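Local coordinates for extracellular solute-binding protein, family 1 (Trichodesmium erythraeum IMS101, PDB 6G7N) that binds ferric iron and probably delivers it, as the solute-binding protein of an ABC transporter, for uptake into the cell, at residues A86-P91 and D292-S297; A147-E151 and V298-N303. All blocks are in the same frame, centred on the assembly; numbering follows the deposited sequence. Where two conformers were deposited one is given.

From the N terminus the chain first meets 86-91, in the loop between helix 78-83 and strand 96-108, and then 147-151, on the long helix 140-167. Both find their partners near the C-terminal end: contact 1 brings 292-297 back against 86-91 and closes a loop of 200 intervening residues, and contact 2 sets 298-303 against 147-151, with 146 residues between. The two contacts cross, since their segments alternate along the chain, and their later halves run straight on from one another, 297 into 298. Thus a single run, 292-303, ties the loop ahead of strand 96-108 to helix 140-167, with contact centres about 12 Å apart.

Contact 1 (A86-P91 and D292-S297)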
# COMPACT_ATOMS: atom_id res chain seq x y z
N ALA A 86 11.55 -9.72 5.52
CA ALA A 86 12.62 -8.87 5.00
C ALA A 86 12.19 -8.01 3.82
O ALA A 86 12.64 -6.88 3.68
CB ALA A 86 13.81 -9.71 4.61
N ASN A 87 11.32 -8.55 2.97
CA ASN A 87 10.86 -7.82 1.79
C ASN A 87 9.99 -6.62 2.12
O ASN A 87 9.76 -5.78 1.25
CB ASN A 87 10.15 -8.75 0.80
CG ASN A 87 8.95 -9.45 1.39
OD1 ASN A 87 9.11 -10.23 2.36
ND2 ASN A 87 7.75 -9.18 0.87
N LEU A 88 9.45 -6.55 3.35
CA LEU A 88 8.53 -5.52 3.78
C LEU A 88 9.19 -4.50 4.71
O LEU A 88 8.48 -3.72 5.36
CB LEU A 88 7.29 -6.13 4.43
CG LEU A 88 6.53 -7.15 3.57
CD1 LEU A 88 5.31 -7.66 4.32
CD2 LEU A 88 6.11 -6.57 2.23
N ARG A 89 10.52 -4.48 4.76
CA ARG A 89 11.23 -3.46 5.56
C ARG A 89 12.43 -2.95 4.77
O ARG A 89 12.99 -3.61 3.89
CB ARG A 89 11.64 -4.01 6.94
CG ARG A 89 12.25 -5.40 6.95
CD ARG A 89 12.68 -5.83 8.37
NE ARG A 89 12.93 -7.27 8.48
CZ ARG A 89 14.06 -7.88 8.13
NH1 ARG A 89 14.16 -9.21 8.33
NH2 ARG A 89 15.08 -7.22 7.58
N SER A 90 12.82 -1.71 5.09
CA SER A 90 13.95 -1.07 4.42
C SER A 90 15.21 -1.90 4.61
O SER A 90 15.57 -2.19 5.76
CB SER A 90 14.22 0.26 5.13
OG SER A 90 15.43 0.86 4.72
N PRO A 91 15.99 -2.15 3.54
CA PRO A 91 17.30 -2.80 3.72
C PRO A 91 18.24 -2.04 4.65
O PRO A 91 19.12 -2.66 5.26
CB PRO A 91 17.85 -2.86 2.29
CG PRO A 91 16.61 -2.97 1.46
CD PRO A 91 15.64 -2.02 2.11
N ASP A 292 5.07 -11.60 -4.17
CA ASP A 292 6.41 -11.37 -4.71
C ASP A 292 7.39 -11.10 -3.55
O ASP A 292 7.03 -10.43 -2.58
CB ASP A 292 6.28 -10.20 -5.70
CG ASP A 292 7.49 -9.97 -6.60
OD1 ASP A 292 8.65 -10.25 -6.21
OD2 ASP A 292 7.25 -9.48 -7.72
N SER A 293 8.61 -11.64 -3.63
CA SER A 293 9.64 -11.40 -2.60
C SER A 293 10.47 -10.14 -2.84
O SER A 293 11.36 -9.87 -2.05
CB SER A 293 10.52 -12.61 -2.44
OG SER A 293 11.22 -12.84 -3.63
N THR A 294 10.18 -9.38 -3.88
CA THR A 294 10.92 -8.13 -4.13
C THR A 294 10.87 -7.21 -2.91
O THR A 294 9.83 -7.03 -2.29
CB THR A 294 10.28 -7.41 -5.33
OG1 THR A 294 10.43 -8.23 -6.50
CG2 THR A 294 10.93 -6.05 -5.63
N ASN A 295 12.02 -6.61 -2.56
CA ASN A 295 12.01 -5.67 -1.46
C ASN A 295 11.26 -4.41 -1.89
O ASN A 295 11.57 -3.80 -2.92
CB ASN A 295 13.44 -5.36 -1.01
CG ASN A 295 13.42 -4.51 0.23
OD1 ASN A 295 13.20 -3.28 0.16
ND2 ASN A 295 13.59 -5.13 1.38
N VAL A 296 10.30 -3.98 -1.06
CA VAL A 296 9.42 -2.88 -1.45
C VAL A 296 10.16 -1.54 -1.58
O VAL A 296 9.64 -0.62 -2.20
CB VAL A 296 8.19 -2.77 -0.53
CG1 VAL A 296 7.34 -4.04 -0.61
CG2 VAL A 296 8.58 -2.48 0.91
N SER A 297 11.38 -1.43 -1.02
CA SER A 297 12.18 -0.21 -1.26
C SER A 297 12.44 0.05 -2.74
O SER A 297 12.63 1.19 -3.12
CB SER A 297 13.51 -0.25 -0.52
OG SER A 297 14.39 -1.22 -1.03
O HOH W 1 7.32 -7.86 -1.73
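Asn87 and Asn295 bring their backbones closest, with CA atoms 4.1 Å apart. Residues 86-87 form a short 3-10 turn running into loop, and 292-297 is irregular up to the start of the helix. A single backbone bond joins them, from Val296 N to Asn87 O at 3.0 Å, in the carbonyl plane. The same oxygen receives a CA-H...O contact from Asn295.

The amide of Asn295 works at both ends. Its CG stands anti to the backbone N (chi1 -174°), which carries ND2 across to Arg89 O, 3.0 Å away; the bond is nearly straight (167° at the hydrogen), and Arg89 O lies close to the plane of the amide. OD1 takes two bonds, from Ser297 N and Ser297 OG, reaching it from opposite faces of its plane. With ND2 held at the other end, these bonds fix the amide's rotation. The side chains of Pro91 and Asn295 approach from opposite directions, with Pro91 CD 3.4 Å from Asn295 OD1. An alanine in place of Asn295 would probably leave Arg89 O without this donor and Ser297 N without its cap.

Asn87 lays CB against Ser293 O at 3.3 Å. Its ND2 donates to a water that passes hydrogen bonds on to the carbonyls of Asp292 and Thr294, bridging the segments. On the buried side, Leu88 CD2 meets Val296 CG1 at 4.0 Å, and both side chains also touch Ile233 of strand 231-239.

This is an asparagine cap whose amide also hydrogen-bonds a loop distant in sequence, joining the start of helix 297-301 to the loop before strand 96-108 in a periplasmic-binding-protein fold.

Contact 2 (A147-E151 and V298-N303); sequences ASLIE and VYGKLN
Apolar packing between Ala147 and Leu302 lies at the middle of this contact, where the two backbones come within 5.1 Å, CA to CA. The small side chain of Ala147 is consistent with so close an approach: its CB sits 3.8 Å from Leu302 CB and 3.5 Å from the carbonyl oxygen of Tyr299. Leu302 points toward helix 140-167; with CG anti to its carbonyl carbon (chi1 -73°), CD1 comes 3.7 Å from Ala147 O and, more loosely, 4.4 Å from Ile150 CG2. Ile150 continues this packing onto Leu309 of helix 303-312.

Glu151 meets the apolar methyls with both its aliphatic chain and OE1. Its chain bends at chi2 (74°) and crosses both Val298 and Leu302 at about a right angle. Val298 CG1 lies against CB and CG of Glu151, 3.6 Å from CG, while Leu302 CD1 meets Glu151 OE1 at 3.4 Å. The methyls therefore line one flank of the glutamate.

The aromatic contribution is lighter: Tyr299 approaches Ser148 obliquely, with CE1 4.0 Å from Ser148 CB. The polar ends of this pair turn elsewhere, Tyr299 OH to Val231 O and Ser148 OG to Leu145 O, and the tyrosine ring also meets that of His230.

No hydrogen bond links the two segments. Leu302 is both the first residue to leave helix 297-301 and the N-cap position of helix 303-312, so its side chain packs from the junction of these helices. The arrangement is helix packing within the periplasmic-binding-protein fold, joining the C-terminal helices to helix 140-167, whose Tyr141 is one of the iron ligands.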
# COMPACT_ATOMS: atom_id res chain seq x y z
N ALA A 147 6.96 1.05 -11.05
CA ALA A 147 8.34 0.88 -10.63
C ALA A 147 8.73 -0.59 -10.56
O ALA A 147 9.83 -0.98 -10.99
CB ALA A 147 8.57 1.58 -9.30
N SER A 148 7.84 -1.42 -10.00
CA SER A 148 8.13 -2.86 -9.93
C SER A 148 8.33 -3.48 -11.33
O SER A 148 9.17 -4.35 -11.52
CB SER A 148 7.07 -3.60 -9.11
OG SER A 148 5.91 -3.92 -9.83
N LEU A 149 7.52 -3.02 -12.29
CA LEU A 149 7.61 -3.53 -13.66
C LEU A 149 8.89 -3.06 -14.35
O LEU A 149 9.49 -3.82 -15.13
CB LEU A 149 6.36 -3.17 -14.45
CG LEU A 149 5.07 -3.82 -13.95
CD1 LEU A 149 3.86 -3.20 -14.62
CD2 LEU A 149 5.09 -5.31 -14.15
N ILE A 150 9.33 -1.84 -14.07
CA ILE A 150 10.61 -1.37 -14.60
C ILE A 150 11.77 -2.16 -13.99
O ILE A 150 12.71 -2.53 -14.69
CB ILE A 150 10.79 0.14 -14.34
CG1 ILE A 150 9.74 0.95 -15.12
CG2 ILE A 150 12.20 0.59 -14.72
CD1 ILE A 150 9.65 2.39 -14.67
N GLU A 151 11.70 -2.44 -12.69
CA GLU A 151 12.73 -3.27 -12.06
C GLU A 151 12.85 -4.62 -12.75
O GLU A 151 13.95 -5.10 -13.00
CB GLU A 151 12.42 -3.43 -10.59
CG GLU A 151 13.34 -4.36 -9.82
CD GLU A 151 14.72 -3.85 -9.51
OE1 GLU A 151 15.05 -2.71 -9.88
OE2 GLU A 151 15.48 -4.59 -8.84
N VAL A 298 12.46 -1.01 -3.56
CA VAL A 298 12.62 -0.85 -5.02
C VAL A 298 11.60 0.12 -5.58
O VAL A 298 11.86 0.84 -6.56
CB VAL A 298 12.50 -2.24 -5.71
CG1 VAL A 298 12.32 -2.12 -7.20
CG2 VAL A 298 13.72 -3.08 -5.37
N TYR A 299 10.39 0.10 -5.00
CA TYR A 299 9.28 0.94 -5.50
C TYR A 299 9.60 2.39 -5.39
O TYR A 299 9.24 3.21 -6.23
CB TYR A 299 7.98 0.78 -4.70
CG TYR A 299 7.47 -0.61 -4.56
CD1 TYR A 299 7.94 -1.64 -5.37
CD2 TYR A 299 6.53 -0.92 -3.59
CE1 TYR A 299 7.51 -2.94 -5.19
CE2 TYR A 299 6.07 -2.21 -3.43
CZ TYR A 299 6.57 -3.22 -4.24
OH TYR A 299 6.15 -4.51 -4.07
N GLY A 300 10.27 2.74 -4.30
CA GLY A 300 10.76 4.12 -4.11
C GLY A 300 11.97 4.43 -4.95
O GLY A 300 12.04 5.49 -5.60
N LYS A 301 12.92 3.53 -4.93
CA LYS A 301 14.13 3.72 -5.79
C LYS A 301 13.83 4.05 -7.26
O LYS A 301 14.50 4.90 -7.89
CB LYS A 301 15.02 2.50 -5.70
CG LYS A 301 16.37 2.68 -6.30
CD LYS A 301 17.30 1.55 -5.94
CE LYS A 301 18.70 1.84 -6.47
NZ LYS A 301 19.77 1.04 -5.81
N LEU A 302 12.80 3.39 -7.79
CA LEU A 302 12.43 3.58 -9.20
C LEU A 302 11.19 4.45 -9.39
O LEU A 302 10.64 4.49 -10.49
CB LEU A 302 12.26 2.25 -9.89
CG LEU A 302 13.58 1.56 -10.12
CD1 LEU A 302 13.35 0.12 -10.50
CD2 LEU A 302 14.37 2.30 -11.20
N ASN A 303 10.79 5.17 -8.36
CA ASN A 303 9.63 6.05 -8.47
C ASN A 303 9.81 7.10 -9.57
O ASN A 303 8.89 7.33 -10.36
CB ASN A 303 9.37 6.72 -7.12
CG ASN A 303 8.21 7.71 -7.19
OD1 ASN A 303 8.42 8.89 -7.41
ND2 ASN A 303 7.01 7.21 -7.04